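Local coordinates for protein chintase (Rhizomucor miehei, PDB 5YUQ) that hydrolyses chitin, as a family 18 glycoside hydrolase whose active site is a true tunnel, at residues Leu4-Val9 with Trp350-Asp355; Val8-Leu13 with Ile25-Ala30; Lys189-Asn194 with Ser321-Phe326; Ser239-Pro244 with Tyr314-Ser319. All coordinates share one frame; numbering follows the deposited sequence. Where two conformers were deposited one is given.

Interaction 1 (Leu4-Val9 with Trp350-Asp355); sequences LSAYVV and WSLEMD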
loop_
_atom_site.group_PDB
_atom_site.type_symbol
_atom_site.label_atom_id
_atom_site.label_comp_id
_atom_site.label_asym_id
_atom_site.label_seq_id
_atom_site.Cartn_x
_atom_site.Cartn_y
_atom_site.Cartn_z
ATOM N N LEU A 4 -0.941 14.795 0.651
ATOM C CA LEU A 4 0.167 13.853 0.829
ATOM C C LEU A 4 0.033 13.144 2.149
ATOM O O LEU A 4 0.146 13.760 3.154
ATOM C CB LEU A 4 1.509 14.635 0.688
ATOM C CG LEU A 4 2.708 13.752 0.458
ATOM C CD1 LEU A 4 3.938 14.646 0.258
ATOM C CD2 LEU A 4 2.892 12.981 1.666
ATOM N N SER A 5 -0.246 11.825 2.134
ATOM C CA SER A 5 -0.409 11.031 3.343
ATOM C C SER A 5 0.743 10.066 3.454
ATOM O O SER A 5 1.150 9.460 2.473
ATOM C CB SER A 5 -1.704 10.243 3.283
ATOM O OG SER A 5 -2.811 11.127 3.179
ATOM N N ALA A 6 1.272 9.925 4.661
ATOM C CA ALA A 6 2.421 9.065 4.872
ATOM C C ALA A 6 2.070 7.981 5.869
ATOM O O ALA A 6 1.661 8.280 6.993
ATOM C CB ALA A 6 3.586 9.891 5.398
ATOM N N TYR A 7 2.244 6.724 5.471
ATOM C CA TYR A 7 2.136 5.631 6.426
ATOM C C TYR A 7 3.381 5.572 7.293
ATOM O O TYR A 7 4.501 5.704 6.801
ATOM C CB TYR A 7 1.961 4.295 5.708
ATOM C CG TYR A 7 0.545 4.057 5.247
ATOM C CD1 TYR A 7 0.130 4.480 3.995
ATOM C CD2 TYR A 7 -0.379 3.417 6.066
ATOM C CE1 TYR A 7 -1.172 4.270 3.563
ATOM C CE2 TYR A 7 -1.690 3.179 5.630
ATOM C CZ TYR A 7 -2.076 3.625 4.387
ATOM O OH TYR A 7 -3.366 3.412 3.960
ATOM N N VAL A 8 3.170 5.394 8.591
ATOM C CA VAL A 8 4.250 5.041 9.499
ATOM C C VAL A 8 3.830 3.738 10.144
ATOM O O VAL A 8 2.633 3.461 10.270
ATOM C CB VAL A 8 4.487 6.118 10.563
ATOM C CG1 VAL A 8 4.910 7.418 9.898
ATOM C CG2 VAL A 8 3.245 6.326 11.432
ATOM N N VAL A 9 4.805 2.926 10.529
ATOM C CA VAL A 9 4.508 1.587 11.015
ATOM C C VAL A 9 4.890 1.408 12.480
ATOM O O VAL A 9 5.941 1.865 12.921
ATOM C CB VAL A 9 5.148 0.484 10.120
ATOM C CG1 VAL A 9 4.609 0.585 8.694
ATOM C CG2 VAL A 9 6.681 0.569 10.126
ATOM N N TRP A 350 4.160 4.359 1.181
ATOM C CA TRP A 350 4.493 3.271 2.093
ATOM C C TRP A 350 5.990 2.993 2.018
ATOM O O TRP A 350 6.472 2.550 0.977
ATOM C CB TRP A 350 3.747 1.974 1.722
ATOM C CG TRP A 350 4.105 0.885 2.684
ATOM C CD1 TRP A 350 5.230 0.098 2.665
ATOM C CD2 TRP A 350 3.376 0.516 3.849
ATOM N NE1 TRP A 350 5.227 -0.750 3.746
ATOM C CE2 TRP A 350 4.094 -0.514 4.487
ATOM C CE3 TRP A 350 2.167 0.943 4.410
ATOM C CZ2 TRP A 350 3.647 -1.113 5.663
ATOM C CZ3 TRP A 350 1.727 0.350 5.572
ATOM C CH2 TRP A 350 2.462 -0.664 6.189
ATOM N N SER A 351 6.747 3.234 3.090
ATOM C CA SER A 351 6.311 3.918 4.300
ATOM C C SER A 351 7.447 4.859 4.727
ATOM O O SER A 351 8.581 4.748 4.243
ATOM C CB SER A 351 5.972 2.914 5.407
ATOM O OG SER A 351 7.062 2.028 5.622
ATOM N N LEU A 352 7.138 5.781 5.633
ATOM C CA LEU A 352 7.970 6.959 5.856
ATOM C C LEU A 352 9.385 6.671 6.341
ATOM O O LEU A 352 10.324 7.385 5.983
ATOM C CB LEU A 352 7.253 7.912 6.820
ATOM C CG LEU A 352 7.877 9.293 6.979
ATOM C CD1 LEU A 352 8.014 9.971 5.628
ATOM C CD2 LEU A 352 7.031 10.143 7.917
ATOM N N GLU A 353 9.550 5.623 7.140
ATOM C CA GLU A 353 10.855 5.361 7.737
ATOM C C GLU A 353 11.859 4.862 6.700
ATOM O O GLU A 353 13.052 4.785 6.973
ATOM C CB GLU A 353 10.725 4.382 8.912
ATOM C CG GLU A 353 10.782 2.904 8.540
ATOM C CD GLU A 353 9.557 2.401 7.808
ATOM O OE1 GLU A 353 8.535 3.123 7.706
ATOM O OE2 GLU A 353 9.604 1.245 7.334
ATOM N N MET A 354 11.368 4.563 5.522
ATOM C CA MET A 354 12.198 4.026 4.454
ATOM C C MET A 354 13.006 5.055 3.680
ATOM O O MET A 354 13.894 4.714 2.993
ATOM C CB MET A 354 11.374 3.190 3.438
ATOM C CG MET A 354 10.613 2.073 4.062
ATOM S SD MET A 354 9.629 1.318 2.676
ATOM C CE MET A 354 8.934 -0.128 3.529
ATOM N N ASP A 355 12.627 6.316 3.834
ATOM C CA ASP A 355 13.314 7.395 3.139
ATOM C C ASP A 355 14.689 7.597 3.759
ATOM O O ASP A 355 14.935 7.177 4.896
ATOM C CB ASP A 355 12.505 8.691 3.244
ATOM C CG ASP A 355 12.765 9.635 2.087
ATOM O OD1 ASP A 355 13.663 9.372 1.253
ATOM O OD2 ASP A 355 12.071 10.655 2.018
HETATM O O HOH W 1 7.455 3.995 10.018
#
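Y7 and S351 bring their backbones to within 5.0 Å, CA to CA, where strand 4-9 passes the turn that follows strand 346-350. The touching parts run 68° apart, and one backbone bond joins them: L352 N donates to Y7 O at 2.9 Å. The peptide between W350 and S351 is cis. After it, S351 CB and L352 N both lie against the Y7 carbonyl.

W350 carries much of the apolar contact. Its CG is anti to the backbone N (chi1 -180°), and the benzo end of the indole crosses Y7 and V9. W350 CE3 lies 3.6 Å from Y7 CB, and W350 CH2 lies 3.5 Å from V9 CG1. The planes of the Y7 ring and the W350 six-membered ring are 48° apart, and the phenol OH goes on to N103. Next along the strand, V8 CG1 rests alongside L352 CB at 3.9 Å.

E353 bends back at chi2, and its OE1 takes S351 OG on the syn side at 2.8 Å. A water bridges the same OE1 to V9 N.

A tryptophan followed by a cis peptide at the end of the last barrel strand is a family 18 feature, consistent with W350 flooring the substrate site. Carbon contacts from Y7 and V9 pack against the benzo end of the indole, while OE1, gripped by a hydroxyl and a water, ties the turn to the first strand.

Interaction 2 (Val8-Leu13 with Ile25-Ala30); sequences VVDWDL and IVYAFA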
loop_
_atom_site.group_PDB
_atom_site.type_symbol
_atom_site.label_atom_id
_atom_site.label_comp_id
_atom_site.label_asym_id
_atom_site.label_seq_id
_atom_site.Cartn_x
_atom_site.Cartn_y
_atom_site.Cartn_z
ATOM N N VAL A 8 3.170 5.394 8.591
ATOM C CA VAL A 8 4.250 5.041 9.499
ATOM C C VAL A 8 3.830 3.738 10.144
ATOM O O VAL A 8 2.633 3.461 10.270
ATOM C CB VAL A 8 4.487 6.118 10.563
ATOM C CG1 VAL A 8 4.910 7.418 9.898
ATOM C CG2 VAL A 8 3.245 6.326 11.432
ATOM N N VAL A 9 4.805 2.926 10.529
ATOM C CA VAL A 9 4.508 1.587 11.015
ATOM C C VAL A 9 4.890 1.408 12.480
ATOM O O VAL A 9 5.941 1.865 12.921
ATOM C CB VAL A 9 5.148 0.484 10.120
ATOM C CG1 VAL A 9 4.609 0.585 8.694
ATOM C CG2 VAL A 9 6.681 0.569 10.126
ATOM N N ASP A 10 4.011 0.749 13.226
ATOM C CA ASP A 10 4.160 0.608 14.673
ATOM C C ASP A 10 5.477 -0.054 15.069
ATOM O O ASP A 10 6.067 0.282 16.098
ATOM C CB ASP A 10 2.986 -0.197 15.224
ATOM C CG ASP A 10 2.958 -0.229 16.730
ATOM O OD1 ASP A 10 2.415 0.728 17.337
ATOM O OD2 ASP A 10 3.462 -1.214 17.311
ATOM N N TRP A 11 5.938 -0.992 14.246
ATOM C CA TRP A 11 7.133 -1.769 14.559
ATOM C C TRP A 11 8.439 -1.078 14.170
ATOM O O TRP A 11 9.522 -1.577 14.473
ATOM C CB TRP A 11 7.046 -3.140 13.878
ATOM C CG TRP A 11 6.879 -3.066 12.383
ATOM C CD1 TRP A 11 7.873 -3.076 11.455
ATOM C CD2 TRP A 11 5.645 -2.983 11.648
ATOM N NE1 TRP A 11 7.340 -3.007 10.188
ATOM C CE2 TRP A 11 5.973 -2.947 10.280
ATOM C CE3 TRP A 11 4.295 -2.937 12.018
ATOM C CZ2 TRP A 11 5.003 -2.869 9.274
ATOM C CZ3 TRP A 11 3.329 -2.852 11.014
ATOM C CH2 TRP A 11 3.692 -2.815 9.664
ATOM N N ASP A 12 8.343 0.064 13.499
ATOM C CA ASP A 12 9.537 0.776 13.048
ATOM C C ASP A 12 9.187 2.221 12.709
ATOM O O ASP A 12 9.209 2.611 11.542
ATOM C CB ASP A 12 10.139 0.068 11.829
ATOM C CG ASP A 12 11.575 0.490 11.546
ATOM O OD1 ASP A 12 12.177 1.225 12.358
ATOM O OD2 ASP A 12 12.108 0.077 10.499
ATOM N N LEU A 13 8.877 3.022 13.729
ATOM C CA LEU A 13 8.527 4.419 13.498
ATOM C C LEU A 13 9.746 5.195 13.029
ATOM O O LEU A 13 10.887 4.848 13.370
ATOM C CB LEU A 13 7.948 5.065 14.760
ATOM C CG LEU A 13 6.559 4.565 15.166
ATOM C CD1 LEU A 13 6.160 5.124 16.526
ATOM C CD2 LEU A 13 5.511 4.944 14.112
ATOM N N ILE A 25 -0.770 11.748 8.607
ATOM C CA ILE A 25 -0.039 10.550 9.012
ATOM C C ILE A 25 -1.043 9.419 9.124
ATOM O O ILE A 25 -2.128 9.613 9.678
ATOM C CB ILE A 25 0.658 10.726 10.374
ATOM C CG1 ILE A 25 1.800 11.741 10.271
ATOM C CG2 ILE A 25 1.219 9.395 10.876
ATOM C CD1 ILE A 25 2.973 11.288 9.427
ATOM N N VAL A 26 -0.711 8.260 8.568
ATOM C CA VAL A 26 -1.569 7.083 8.682
ATOM C C VAL A 26 -0.799 6.032 9.458
ATOM O O VAL A 26 0.236 5.554 9.012
ATOM C CB VAL A 26 -1.987 6.545 7.305
ATOM C CG1 VAL A 26 -3.127 5.552 7.457
ATOM C CG2 VAL A 26 -2.436 7.695 6.417
ATOM N N TYR A 27 -1.297 5.705 10.642
ATOM C CA TYR A 27 -0.553 4.878 11.585
ATOM C C TYR A 27 -0.965 3.414 11.435
ATOM O O TYR A 27 -2.110 3.056 11.681
ATOM C CB TYR A 27 -0.808 5.369 13.013
ATOM C CG TYR A 27 0.110 4.765 14.045
ATOM C CD1 TYR A 27 -0.078 3.466 14.499
ATOM C CD2 TYR A 27 1.150 5.504 14.581
ATOM C CE1 TYR A 27 0.767 2.908 15.441
ATOM C CE2 TYR A 27 1.996 4.961 15.528
ATOM C CZ TYR A 27 1.793 3.669 15.957
ATOM O OH TYR A 27 2.649 3.132 16.892
ATOM N N ALA A 28 -0.010 2.569 11.046
ATOM C CA ALA A 28 -0.282 1.165 10.733
ATOM C C ALA A 28 0.394 0.240 11.747
ATOM O O ALA A 28 1.548 0.475 12.081
ATOM C CB ALA A 28 0.250 0.863 9.340
ATOM N N PHE A 29 -0.275 -0.808 12.243
ATOM C CA PHE A 29 -1.676 -1.144 11.996
ATOM C C PHE A 29 -2.341 -1.512 13.318
ATOM O O PHE A 29 -1.694 -2.065 14.215
ATOM C CB PHE A 29 -1.782 -2.411 11.129
ATOM C CG PHE A 29 -1.449 -2.204 9.675
ATOM C CD1 PHE A 29 -2.307 -1.484 8.850
ATOM C CD2 PHE A 29 -0.303 -2.764 9.127
ATOM C CE1 PHE A 29 -2.000 -1.298 7.511
ATOM C CE2 PHE A 29 0.009 -2.584 7.793
ATOM C CZ PHE A 29 -0.841 -1.844 6.982
ATOM N N ALA A 30 -3.637 -1.248 13.431
ATOM C CA ALA A 30 -4.450 -1.897 14.449
ATOM C C ALA A 30 -5.061 -3.107 13.758
ATOM O O ALA A 30 -5.596 -2.981 12.659
ATOM C CB ALA A 30 -5.528 -0.963 14.949
#
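V8 and V9 pair with Y27 and A28 as neighbouring parallel strands of the TIM barrel, and the chain then leaves strand 4-9 through a type I turn from V9 to D12. Three backbone bonds stitch the edge: V8 N to V26 O, A28 N to V8 O, and, past the end of the strand, D10 N to A28 O at 2.7 Å.

On the V8 and Y27 face, V8 CG2 touches I25 CG2 at 3.7 Å and also Y27 CD2. Y27 CG stands anti to the backbone N (chi1 -169°), and the ring extends to the turn. Its hydroxyl donates to D10 OD1 over a very short 2.5 Å. That oxygen lies in the plane of the phenol, at its edge, while the carboxylate plane is turned 69° from the ring. L13 CD2 comes across the other ortho side of the hydroxyl, 3.8 Å from Y27 CE2.

On the V9 and A28 face, the peptide before F29 is cis, and A28 CB ends up 3.3 Å above the plane of the F29 ring, over its centre. F29 CD2 approaches the edge of the W11 indole, 4.0 Å from W11 CH2, and V9 CB lies over a face of that indole.

Beyond the pair, Q45 NE2 binds both Y27 OH and D10 O. Two donors, T42 N and Y27 OH, meet D10 OD1, which probably limits rotation of the carboxylate, and the turn leaving the first strand is probably held firmly against the second.

Interaction 3 (Lys189-Asn194 with Ser321-Phe326); sequences KNAGAN and SKVLSF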
loop_
_atom_site.group_PDB
_atom_site.type_symbol
_atom_site.label_atom_id
_atom_site.label_comp_id
_atom_site.label_asym_id
_atom_site.label_seq_id
_atom_site.Cartn_x
_atom_site.Cartn_y
_atom_site.Cartn_z
ATOM N N LYS A 189 5.771 -14.997 -14.497
ATOM C CA LYS A 189 6.851 -15.640 -15.250
ATOM C C LYS A 189 8.062 -14.733 -15.491
ATOM O O LYS A 189 9.203 -15.201 -15.486
ATOM C CB LYS A 189 6.316 -16.153 -16.587
ATOM C CG LYS A 189 5.428 -17.392 -16.477
ATOM C CD LYS A 189 6.238 -18.673 -16.623
ATOM C CE LYS A 189 5.368 -19.916 -16.470
ATOM N NZ LYS A 189 4.891 -20.082 -15.067
ATOM N N ASN A 190 7.806 -13.445 -15.707
ATOM C CA ASN A 190 8.853 -12.468 -15.976
ATOM C C ASN A 190 8.942 -11.457 -14.851
ATOM O O ASN A 190 7.970 -11.233 -14.123
ATOM C CB ASN A 190 8.575 -11.719 -17.288
ATOM C CG ASN A 190 8.677 -12.609 -18.500
ATOM O OD1 ASN A 190 9.571 -13.450 -18.587
ATOM N ND2 ASN A 190 7.769 -12.427 -19.453
ATOM N N ALA A 191 10.108 -10.839 -14.715
ATOM C CA ALA A 191 10.234 -9.681 -13.844
ATOM C C ALA A 191 9.336 -8.570 -14.369
ATOM O O ALA A 191 9.109 -8.452 -15.571
ATOM C CB ALA A 191 11.673 -9.211 -13.806
ATOM N N GLY A 192 8.834 -7.744 -13.462
ATOM C CA GLY A 192 8.100 -6.557 -13.851
ATOM C C GLY A 192 8.356 -5.505 -12.804
ATOM O O GLY A 192 9.070 -5.750 -11.840
ATOM N N ALA A 193 7.776 -4.325 -12.969
ATOM C CA ALA A 193 8.019 -3.278 -11.992
ATOM C C ALA A 193 7.235 -3.510 -10.697
ATOM O O ALA A 193 6.138 -4.081 -10.701
ATOM C CB ALA A 193 7.705 -1.900 -12.581
ATOM N N ASN A 194 7.809 -3.059 -9.584
ATOM C CA ASN A 194 7.122 -3.110 -8.302
ATOM C C ASN A 194 5.916 -2.188 -8.330
ATOM O O ASN A 194 4.821 -2.533 -7.880
ATOM C CB ASN A 194 8.085 -2.653 -7.201
ATOM C CG ASN A 194 7.444 -2.631 -5.836
ATOM O OD1 ASN A 194 6.673 -3.523 -5.481
ATOM N ND2 ASN A 194 7.768 -1.609 -5.052
ATOM N N SER A 321 22.419 -12.879 -9.401
ATOM C CA SER A 321 21.533 -12.687 -10.557
ATOM C C SER A 321 20.221 -12.021 -10.158
ATOM O O SER A 321 19.138 -12.494 -10.490
ATOM C CB SER A 321 21.261 -14.004 -11.286
ATOM O OG SER A 321 20.704 -13.754 -12.572
ATOM N N LYS A 322 20.338 -10.904 -9.458
ATOM C CA LYS A 322 19.175 -10.218 -8.909
ATOM C C LYS A 322 18.797 -9.022 -9.756
ATOM O O LYS A 322 19.653 -8.223 -10.122
ATOM C CB LYS A 322 19.494 -9.724 -7.496
ATOM C CG LYS A 322 20.135 -10.776 -6.611
ATOM C CD LYS A 322 20.175 -10.351 -5.155
ATOM C CE LYS A 322 21.205 -9.277 -4.889
ATOM N NZ LYS A 322 21.603 -9.270 -3.449
ATOM N N VAL A 323 17.509 -8.889 -10.046
ATOM C CA VAL A 323 16.994 -7.630 -10.574
ATOM C C VAL A 323 16.226 -6.901 -9.480
ATOM O O VAL A 323 15.406 -7.495 -8.780
ATOM C CB VAL A 323 16.117 -7.819 -11.833
ATOM C CG1 VAL A 323 14.943 -8.739 -11.542
ATOM C CG2 VAL A 323 15.638 -6.464 -12.344
ATOM N N LEU A 324 16.542 -5.623 -9.303
ATOM C CA LEU A 324 15.845 -4.774 -8.348
ATOM C C LEU A 324 14.974 -3.826 -9.124
ATOM O O LEU A 324 15.478 -3.037 -9.920
ATOM C CB LEU A 324 16.850 -3.953 -7.525
ATOM C CG LEU A 324 16.286 -2.839 -6.633
ATOM C CD1 LEU A 324 15.494 -3.421 -5.492
ATOM C CD2 LEU A 324 17.420 -1.950 -6.112
ATOM N N SER A 325 13.661 -3.904 -8.910
ATOM C CA SER A 325 12.771 -2.879 -9.427
ATOM C C SER A 325 12.523 -1.927 -8.279
ATOM O O SER A 325 12.174 -2.363 -7.184
ATOM C CB SER A 325 11.443 -3.470 -9.885
ATOM O OG SER A 325 10.523 -2.409 -10.131
ATOM N N PHE A 326 12.699 -0.634 -8.515
ATOM C CA PHE A 326 12.530 0.331 -7.432
ATOM C C PHE A 326 11.934 1.644 -7.895
ATOM O O PHE A 326 11.524 1.766 -9.048
ATOM C CB PHE A 326 13.840 0.540 -6.641
ATOM C CG PHE A 326 14.984 1.154 -7.432
ATOM C CD1 PHE A 326 15.656 0.423 -8.405
ATOM C CD2 PHE A 326 15.425 2.450 -7.143
ATOM C CE1 PHE A 326 16.728 0.982 -9.106
ATOM C CE2 PHE A 326 16.492 3.012 -7.839
ATOM C CZ PHE A 326 17.147 2.280 -8.816
#
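N194 N points at the hydroxyl of S325, and the bond, N194 N to S325 OG, is 2.8 Å long and nearly straight at 161°. It is the one hydrogen bond between the loop 189-194 and the segment 321-326. S325 OG stands anti to the backbone N (chi1 169°), which places it on the loop side, within reach of N194 N. The same oxygen comes 3.2 Å from A193 CA and 3.8 Å from A193 CB, while S325 CB lies 3.8 Å from G192 O, so the loop bends round the serine from G192 to N194. Further back along both segments, A191 CB meets V323 CG1 at 4.0 Å, a single methyl-to-methyl touch. V323 and S325 thus both turn to the loop from one face of the strand.

The next shell fixes the loop itself. N194 OD1 accepts from D182 N and more weakly from R237 NH1, and A193 O takes N184 ND2, so N194, the donor to S325, and A193 before it are both tied to the segment after strand 175-178. A191 is bound through its backbone to V253. On the strand side, V323 is packed against S239, T241 and I245.

Strand 322-325 runs antiparallel between strand 228-240 and strand 312-317, and S321 and K322 both face S317 in a G1 bulge at its start. L324 and F326 reach helix 287-292. The loop that follows the barrel's strand 175-178 touches V323 and S325 on one face of strand 322-325, with strand 228-240 on one flank and strand 312-317 on the other.

Interaction 4 (Ser239-Pro244 with Tyr314-Ser319); sequences SKTLEP and YAYSFS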
loop_
_atom_site.group_PDB
_atom_site.type_symbol
_atom_site.label_atom_id
_atom_site.label_comp_id
_atom_site.label_asym_id
_atom_site.label_seq_id
_atom_site.Cartn_x
_atom_site.Cartn_y
_atom_site.Cartn_z
ATOM N N SER A 239 14.068 -9.620 -7.574
ATOM C CA SER A 239 13.690 -10.922 -8.100
ATOM C C SER A 239 14.963 -11.587 -8.587
ATOM O O SER A 239 15.965 -10.922 -8.856
ATOM C CB SER A 239 12.723 -10.774 -9.269
ATOM O OG SER A 239 11.505 -10.178 -8.850
ATOM N N LYS A 240 14.930 -12.904 -8.710
ATOM C CA LYS A 240 16.071 -13.631 -9.243
ATOM C C LYS A 240 15.820 -13.937 -10.712
ATOM O O LYS A 240 14.882 -14.663 -11.041
ATOM C CB LYS A 240 16.259 -14.940 -8.488
ATOM C CG LYS A 240 17.502 -15.704 -8.939
ATOM C CD LYS A 240 17.631 -17.030 -8.226
ATOM C CE LYS A 240 18.973 -17.669 -8.570
ATOM N NZ LYS A 240 19.126 -18.992 -7.915
ATOM N N THR A 241 16.641 -13.379 -11.598
ATOM C CA THR A 241 16.490 -13.669 -13.020
ATOM C C THR A 241 17.129 -15.015 -13.355
ATOM O O THR A 241 18.089 -15.441 -12.701
ATOM C CB THR A 241 17.091 -12.567 -13.905
ATOM O OG1 THR A 241 18.519 -12.579 -13.793
ATOM C CG2 THR A 241 16.576 -11.205 -13.471
ATOM N N LEU A 242 16.595 -15.687 -14.370
ATOM C CA LEU A 242 17.132 -16.980 -14.780
ATOM C C LEU A 242 18.394 -16.808 -15.606
ATOM O O LEU A 242 19.259 -17.673 -15.594
ATOM C CB LEU A 242 16.096 -17.774 -15.578
ATOM C CG LEU A 242 14.808 -18.102 -14.833
ATOM C CD1 LEU A 242 13.890 -18.959 -15.703
ATOM C CD2 LEU A 242 15.132 -18.803 -13.530
ATOM N N GLU A 243 18.475 -15.695 -16.333
ATOM C CA GLU A 243 19.660 -15.342 -17.121
ATOM C C GLU A 243 19.998 -13.889 -16.820
ATOM O O GLU A 243 19.172 -13.162 -16.271
ATOM C CB GLU A 243 19.381 -15.511 -18.617
ATOM C CG GLU A 243 19.102 -16.927 -19.064
ATOM C CD GLU A 243 20.304 -17.826 -18.954
ATOM O OE1 GLU A 243 21.438 -17.314 -19.044
ATOM O OE2 GLU A 243 20.111 -19.051 -18.793
ATOM N N PRO A 244 21.210 -13.448 -17.164
ATOM C CA PRO A 244 21.573 -12.065 -16.830
ATOM C C PRO A 244 20.751 -11.022 -17.583
ATOM O O PRO A 244 20.283 -11.274 -18.699
ATOM C CB PRO A 244 23.045 -11.980 -17.250
ATOM C CG PRO A 244 23.535 -13.416 -17.142
ATOM C CD PRO A 244 22.375 -14.249 -17.587
ATOM N N TYR A 314 15.410 0.302 -12.717
ATOM C CA TYR A 314 15.679 -1.037 -12.249
ATOM C C TYR A 314 17.166 -1.265 -12.337
ATOM O O TYR A 314 17.873 -0.521 -13.013
ATOM C CB TYR A 314 14.896 -2.090 -13.044
ATOM C CG TYR A 314 15.244 -2.188 -14.511
ATOM C CD1 TYR A 314 14.688 -1.316 -15.442
ATOM C CD2 TYR A 314 16.098 -3.177 -14.971
ATOM C CE1 TYR A 314 14.991 -1.421 -16.786
ATOM C CE2 TYR A 314 16.405 -3.287 -16.307
ATOM C CZ TYR A 314 15.860 -2.408 -17.207
ATOM O OH TYR A 314 16.174 -2.517 -18.538
ATOM N N ALA A 315 17.651 -2.266 -11.617
ATOM C CA ALA A 315 19.083 -2.505 -11.573
ATOM C C ALA A 315 19.343 -3.996 -11.551
ATOM O O ALA A 315 18.545 -4.768 -11.025
ATOM C CB ALA A 315 19.699 -1.824 -10.355
ATOM N N TYR A 316 20.457 -4.406 -12.143
ATOM C CA TYR A 316 20.802 -5.813 -12.159
ATOM C C TYR A 316 22.121 -6.048 -11.433
ATOM O O TYR A 316 23.099 -5.334 -11.651
ATOM C CB TYR A 316 20.899 -6.332 -13.591
ATOM C CG TYR A 316 21.261 -7.799 -13.646
ATOM C CD1 TYR A 316 20.350 -8.773 -13.251
ATOM C CD2 TYR A 316 22.514 -8.208 -14.069
ATOM C CE1 TYR A 316 20.683 -10.125 -13.288
ATOM C CE2 TYR A 316 22.849 -9.550 -14.108
ATOM C CZ TYR A 316 21.930 -10.497 -13.716
ATOM O OH TYR A 316 22.278 -11.827 -13.757
ATOM N N SER A 317 22.127 -7.049 -10.558
ATOM C CA SER A 317 23.349 -7.479 -9.895
ATOM C C SER A 317 23.713 -8.857 -10.399
ATOM O O SER A 317 23.001 -9.821 -10.133
ATOM C CB SER A 317 23.148 -7.534 -8.380
ATOM O OG SER A 317 24.266 -8.161 -7.759
ATOM N N PHE A 318 24.840 -8.961 -11.105
ATOM C CA PHE A 318 25.267 -10.246 -11.640
ATOM C C PHE A 318 25.472 -11.213 -10.473
ATOM O O PHE A 318 25.127 -12.391 -10.552
ATOM C CB PHE A 318 26.545 -10.088 -12.470
ATOM C CG PHE A 318 26.906 -11.320 -13.237
ATOM C CD1 PHE A 318 26.421 -11.532 -14.518
ATOM C CD2 PHE A 318 27.723 -12.281 -12.667
ATOM C CE1 PHE A 318 26.747 -12.680 -15.223
ATOM C CE2 PHE A 318 28.046 -13.430 -13.353
ATOM C CZ PHE A 318 27.563 -13.638 -14.637
ATOM N N SER A 319 26.020 -10.694 -9.377
ATOM C CA SER A 319 26.140 -11.474 -8.148
ATOM C C SER A 319 24.751 -11.767 -7.585
ATOM O O SER A 319 24.029 -10.854 -7.185
ATOM C CB SER A 319 26.977 -10.722 -7.115
ATOM O OG SER A 319 27.014 -11.430 -5.890
#
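Y316 lays its phenol against P244, whose carbonyl carbon sits 4.1 Å above one ring face, offset toward the rim. The tyrosine belongs to strand 312-317, first arm of an antiparallel hairpin completed by strand 322-325. That hairpin joins the outer part of strand 228-240 in what is probably the small alpha+beta insertion that many family 18 chitinases carry on the barrel. CG is anti to the backbone N (chi1 180°); the ring lies between its own strand and segment 241-244.

The proline lies side by side with the ring and meets it mostly at the hydroxyl end: P244 CA is 3.2 Å from Y316 OH, and P244 CB is 4.0 Å from Y316 CE2. T241 comes in from the edge instead, OG1 near the ring plane and 3.3 Å from Y316 CE1. Further out, the exposed F318 brings its CE1 to 3.8 Å from P244 CG, so the pyrrolidine touches two aromatic side chains.

The polar ends converge on a residue at the start of the hairpin's second arm: S321 OG is hydrogen-bonded to both Y316 OH and T241 OG1. The segments themselves share apolar and ring contacts, and the serine links them through hydroxyls. I245 adds to the packing around Y316. Within the turn, T241 OG1 also donates to E243 O at 2.6 Å, approaching from above the carbonyl plane, 44° out of it.

Overall arrangement
The contacts form two pairs. Interactions 1 and 2 share V8 and V9 on strand 4-9, their centres 8 Å apart; together they place that barrel strand between 24-32 and the end of 346-350, with W350 packing on F29. Interactions 3 and 4 are likewise 8 Å apart, joined through the hairpin strands 312-317 and 322-325, and lie 23 to 32 Å from the first pair, centre to centre. Along the chain interaction 2 closes first; then 189-194 and 239-244 find their partners at 321-326 and 314-319 before 350-355 returns to the first strand. Strand 228-240 connects the barrel with the outer sheet.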